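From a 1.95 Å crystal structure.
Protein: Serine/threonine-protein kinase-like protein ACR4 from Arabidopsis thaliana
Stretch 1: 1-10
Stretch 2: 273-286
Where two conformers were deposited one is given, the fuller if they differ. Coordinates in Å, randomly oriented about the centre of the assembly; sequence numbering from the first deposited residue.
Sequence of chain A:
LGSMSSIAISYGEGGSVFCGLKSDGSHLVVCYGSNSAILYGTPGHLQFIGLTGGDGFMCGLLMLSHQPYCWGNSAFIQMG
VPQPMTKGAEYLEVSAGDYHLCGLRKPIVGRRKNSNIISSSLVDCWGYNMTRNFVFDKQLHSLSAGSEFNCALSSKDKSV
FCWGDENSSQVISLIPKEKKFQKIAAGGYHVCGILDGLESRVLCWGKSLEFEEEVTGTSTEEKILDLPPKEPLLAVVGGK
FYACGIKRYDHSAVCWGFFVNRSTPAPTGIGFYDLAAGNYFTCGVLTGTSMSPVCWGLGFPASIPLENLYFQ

Stretch 1, residues 1-10: LGSMSSIAIS
Stretch 2, residues 273-286: YDLAAGNYFTCGVL

Packing of the N-terminal segment (residues 1-10) of the ACR4 kinase-like protein against a β-hairpin (residues 273-286) more than 260 residues later in the same chain. The hairpin pairs strand 274-277 with strand 281-285: Ala276 N to Cys283 O and Cys283 N to Ala276 O each span 2.8 Å, and Gly278 N to Phe281 O, 2.9 Å, closes the end near the turn. Strand 7-10 runs nearly parallel to strand 274-277, at 20° with axes 5.7 Å apart, and at 155° to strand 281-285, with axes 8.4 Å apart. In register, Ala8 CA lies 5.5 Å from Ala276 CA, and Ile9 CA 5.3 Å from Gly278 CA. No direct hydrogen bond crosses between the stretches; side chains and water join them, and the two stretches bury 581 Å² between them, both sides summed.

Extended backbone at Ile7 (phi/psi -132/149), Ala8 (-154/158) and Ile9 (-129/133) alternates the side chains, so both isoleucines point toward the hairpin and Ala8 points away. Ile9 covers the most surface. Its chi1 m, chi2 t rotamer brings Ile9 CD1 to 3.2 Å from Ala276 O and 3.6 Å from Cys283 SG, while Ile9 CG1 packs 3.8 Å from Ala276 CB. Ile9 CG2 lies 3.4 Å from Gly278 CA and 3.3 Å from Phe281 CE2, approaching that ring obliquely. Gly278 leaves the room this methyl needs: an ideal CB there would fall 2.7 Å from Ile9 CG2, a clash. Phe281 (chi1 p, chi2 -82°) swings its ring end inward, and Ser10 O meets the ring edge 3.7 Å from Phe281 CZ.

Ile7 takes chi1 p, chi2 t and lays Ile7 CD1 against the face of the first hairpin strand, 3.4 Å from Leu275 C, 3.9 Å from Ala276 CB and 4.1 Å from Val285 CG2. The small Ala276 side chain, pointing toward the N-terminal segment, thus meets both isoleucines.

Water supplies the polar links. Ser5 OG (chi1 t), which accepts a weak bond from Ile7 N at 3.3 Å, is 2.9 Å from water 2 and 2.7 Å from water 3; water 2 donates to Leu275 O (2.5 Å), and water 3 to the carboxylate oxygen Asp274 OD2 (2.9 Å). Asp274 (chi1 t) uses Asp274 OD1 to accept from Leu275 N at 2.9 Å. At the other end, water 1 accepts from Leu1 N at 3.1 Å and lies 2.8 Å from both Ile9 O and Ala277 O, bridging the neighbouring backbones.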

# COMPACT_ATOMS: atom_id res chain seq x y z
N LEU A 1 0.32 -4.64 3.37
CA LEU A 1 -0.99 -4.45 2.68
C LEU A 1 -0.97 -3.14 1.89
O LEU A 1 -0.14 -2.26 2.21
CB LEU A 1 -2.12 -4.42 3.72
CG LEU A 1 -2.48 -5.75 4.38
CD1 LEU A 1 -3.54 -5.55 5.45
CD2 LEU A 1 -2.95 -6.77 3.35
N GLY A 2 -1.86 -3.01 0.90
CA GLY A 2 -2.23 -1.73 0.28
C GLY A 2 -1.33 -1.34 -0.88
O GLY A 2 -0.68 -2.22 -1.48
N SER A 3 -1.29 -0.04 -1.18
CA SER A 3 -0.71 0.55 -2.41
C SER A 3 0.64 1.20 -2.10
O SER A 3 0.90 1.49 -0.91
CB SER A 3 -1.66 1.56 -3.02
OG SER A 3 -2.98 1.04 -3.05
N MET A 4 1.45 1.45 -3.13
CA MET A 4 2.69 2.25 -3.02
C MET A 4 2.32 3.66 -2.55
O MET A 4 1.30 4.19 -3.04
CB MET A 4 3.45 2.34 -4.35
CG MET A 4 4.86 2.85 -4.18
SD MET A 4 5.85 2.71 -5.68
CE MET A 4 5.06 3.94 -6.71
N SER A 5 3.10 4.22 -1.63
CA SER A 5 2.81 5.52 -0.97
C SER A 5 4.12 6.13 -0.45
O SER A 5 5.15 5.43 -0.45
CB SER A 5 1.80 5.33 0.13
OG SER A 5 1.53 6.54 0.81
N SER A 6 4.07 7.40 -0.03
CA SER A 6 5.19 8.12 0.63
C SER A 6 5.34 7.63 2.07
O SER A 6 6.38 7.91 2.68
CB SER A 6 5.00 9.62 0.56
OG SER A 6 3.95 10.04 1.43
N ILE A 7 4.32 6.93 2.59
CA ILE A 7 4.32 6.29 3.94
C ILE A 7 3.82 4.84 3.81
O ILE A 7 3.00 4.58 2.91
CB ILE A 7 3.48 7.11 4.94
CG1 ILE A 7 2.02 7.25 4.50
CG2 ILE A 7 4.13 8.47 5.18
CD1 ILE A 7 1.11 7.85 5.54
N ALA A 8 4.32 3.94 4.66
CA ALA A 8 4.00 2.49 4.64
C ALA A 8 4.19 1.91 6.04
O ALA A 8 4.92 2.51 6.85
CB ALA A 8 4.88 1.79 3.63
N ILE A 9 3.54 0.77 6.30
CA ILE A 9 3.53 0.09 7.63
C ILE A 9 3.90 -1.39 7.44
O ILE A 9 3.34 -2.04 6.54
CB ILE A 9 2.17 0.25 8.33
CG1 ILE A 9 1.97 1.68 8.84
CG2 ILE A 9 2.01 -0.77 9.45
CD1 ILE A 9 0.62 1.95 9.45
N SER A 10 4.82 -1.87 8.28
CA SER A 10 5.14 -3.31 8.46
C SER A 10 4.53 -3.80 9.77
O SER A 10 4.40 -2.97 10.70
CB SER A 10 6.62 -3.55 8.41
OG SER A 10 7.14 -3.19 7.13
N TYR A 273 -2.78 14.61 6.47
CA TYR A 273 -2.64 14.79 5.00
C TYR A 273 -2.47 13.42 4.32
O TYR A 273 -2.57 13.38 3.08
CB TYR A 273 -1.51 15.78 4.67
CG TYR A 273 -0.11 15.24 4.73
CD1 TYR A 273 0.42 14.48 3.70
CD2 TYR A 273 0.73 15.55 5.80
CE1 TYR A 273 1.72 14.00 3.74
CE2 TYR A 273 2.03 15.08 5.85
CZ TYR A 273 2.53 14.31 4.82
OH TYR A 273 3.82 13.84 4.87
N ASP A 274 -2.24 12.35 5.09
CA ASP A 274 -2.11 10.97 4.55
C ASP A 274 -2.24 9.94 5.68
O ASP A 274 -1.99 10.30 6.84
CB ASP A 274 -0.80 10.79 3.79
CG ASP A 274 -0.85 9.74 2.69
OD1 ASP A 274 -1.87 9.04 2.59
OD2 ASP A 274 0.15 9.63 1.94
N LEU A 275 -2.63 8.70 5.33
CA LEU A 275 -2.76 7.54 6.25
C LEU A 275 -1.96 6.36 5.70
O LEU A 275 -1.75 6.30 4.47
CB LEU A 275 -4.23 7.15 6.41
CG LEU A 275 -5.13 8.15 7.13
CD1 LEU A 275 -6.55 7.60 7.24
CD2 LEU A 275 -4.59 8.50 8.51
N ALA A 276 -1.55 5.45 6.58
CA ALA A 276 -1.02 4.10 6.27
C ALA A 276 -1.66 3.09 7.23
O ALA A 276 -1.94 3.47 8.38
CB ALA A 276 0.49 4.10 6.38
N ALA A 277 -1.90 1.87 6.75
CA ALA A 277 -2.56 0.79 7.52
C ALA A 277 -1.67 -0.45 7.54
O ALA A 277 -1.14 -0.83 6.48
CB ALA A 277 -3.92 0.49 6.93
N GLY A 278 -1.48 -1.03 8.74
CA GLY A 278 -0.97 -2.40 8.94
C GLY A 278 -2.12 -3.36 9.15
O GLY A 278 -3.25 -3.01 8.75
N ASN A 279 -1.87 -4.51 9.78
CA ASN A 279 -2.89 -5.57 10.00
C ASN A 279 -3.96 -5.06 10.97
O ASN A 279 -5.15 -5.15 10.63
CB ASN A 279 -2.29 -6.91 10.44
CG ASN A 279 -1.31 -6.81 11.59
OD1 ASN A 279 -1.10 -5.74 12.16
ND2 ASN A 279 -0.71 -7.93 11.95
N TYR A 280 -3.55 -4.52 12.13
CA TYR A 280 -4.46 -4.20 13.27
C TYR A 280 -4.16 -2.80 13.85
O TYR A 280 -4.47 -2.57 15.03
CB TYR A 280 -4.34 -5.27 14.36
CG TYR A 280 -4.64 -6.67 13.89
CD1 TYR A 280 -5.92 -7.03 13.50
CD2 TYR A 280 -3.64 -7.63 13.83
CE1 TYR A 280 -6.20 -8.32 13.06
CE2 TYR A 280 -3.91 -8.92 13.39
CZ TYR A 280 -5.19 -9.26 13.01
OH TYR A 280 -5.46 -10.53 12.58
N PHE A 281 -3.62 -1.89 13.04
CA PHE A 281 -3.34 -0.49 13.45
C PHE A 281 -3.12 0.40 12.23
O PHE A 281 -2.64 -0.09 11.18
CB PHE A 281 -2.13 -0.44 14.39
CG PHE A 281 -0.85 -0.96 13.78
CD1 PHE A 281 -0.59 -2.32 13.75
CD2 PHE A 281 0.08 -0.09 13.23
CE1 PHE A 281 0.58 -2.80 13.18
CE2 PHE A 281 1.25 -0.57 12.67
CZ PHE A 281 1.49 -1.92 12.64
N THR A 282 -3.46 1.68 12.37
CA THR A 282 -3.35 2.74 11.34
C THR A 282 -2.47 3.86 11.89
O THR A 282 -2.55 4.14 13.10
CB THR A 282 -4.74 3.25 10.93
OG1 THR A 282 -5.44 2.14 10.38
CG2 THR A 282 -4.70 4.39 9.93
N CYS A 283 -1.66 4.48 11.02
CA CYS A 283 -0.83 5.67 11.33
C CYS A 283 -1.20 6.80 10.36
O CYS A 283 -1.43 6.51 9.18
CB CYS A 283 0.65 5.35 11.24
SG CYS A 283 1.16 4.02 12.36
N GLY A 284 -1.28 8.03 10.88
CA GLY A 284 -1.49 9.26 10.09
C GLY A 284 -0.34 10.23 10.28
O GLY A 284 0.29 10.19 11.35
N VAL A 285 -0.07 11.06 9.27
CA VAL A 285 0.99 12.11 9.29
C VAL A 285 0.32 13.49 9.24
O VAL A 285 -0.57 13.69 8.39
CB VAL A 285 2.02 11.93 8.16
CG1 VAL A 285 2.97 10.77 8.45
CG2 VAL A 285 1.36 11.74 6.79
N LEU A 286 0.71 14.39 10.15
CA LEU A 286 0.24 15.80 10.22
C LEU A 286 1.19 16.68 9.41
O LEU A 286 0.70 17.48 8.59
CB LEU A 286 0.21 16.26 11.68
CG LEU A 286 -0.95 15.74 12.53
CD1 LEU A 286 -0.69 14.31 12.99
CD2 LEU A 286 -1.19 16.64 13.73
O HOH W 1 0.88 -2.31 5.30
O HOH W 2 -0.89 5.81 2.13
O HOH W 3 1.11 8.78 -0.71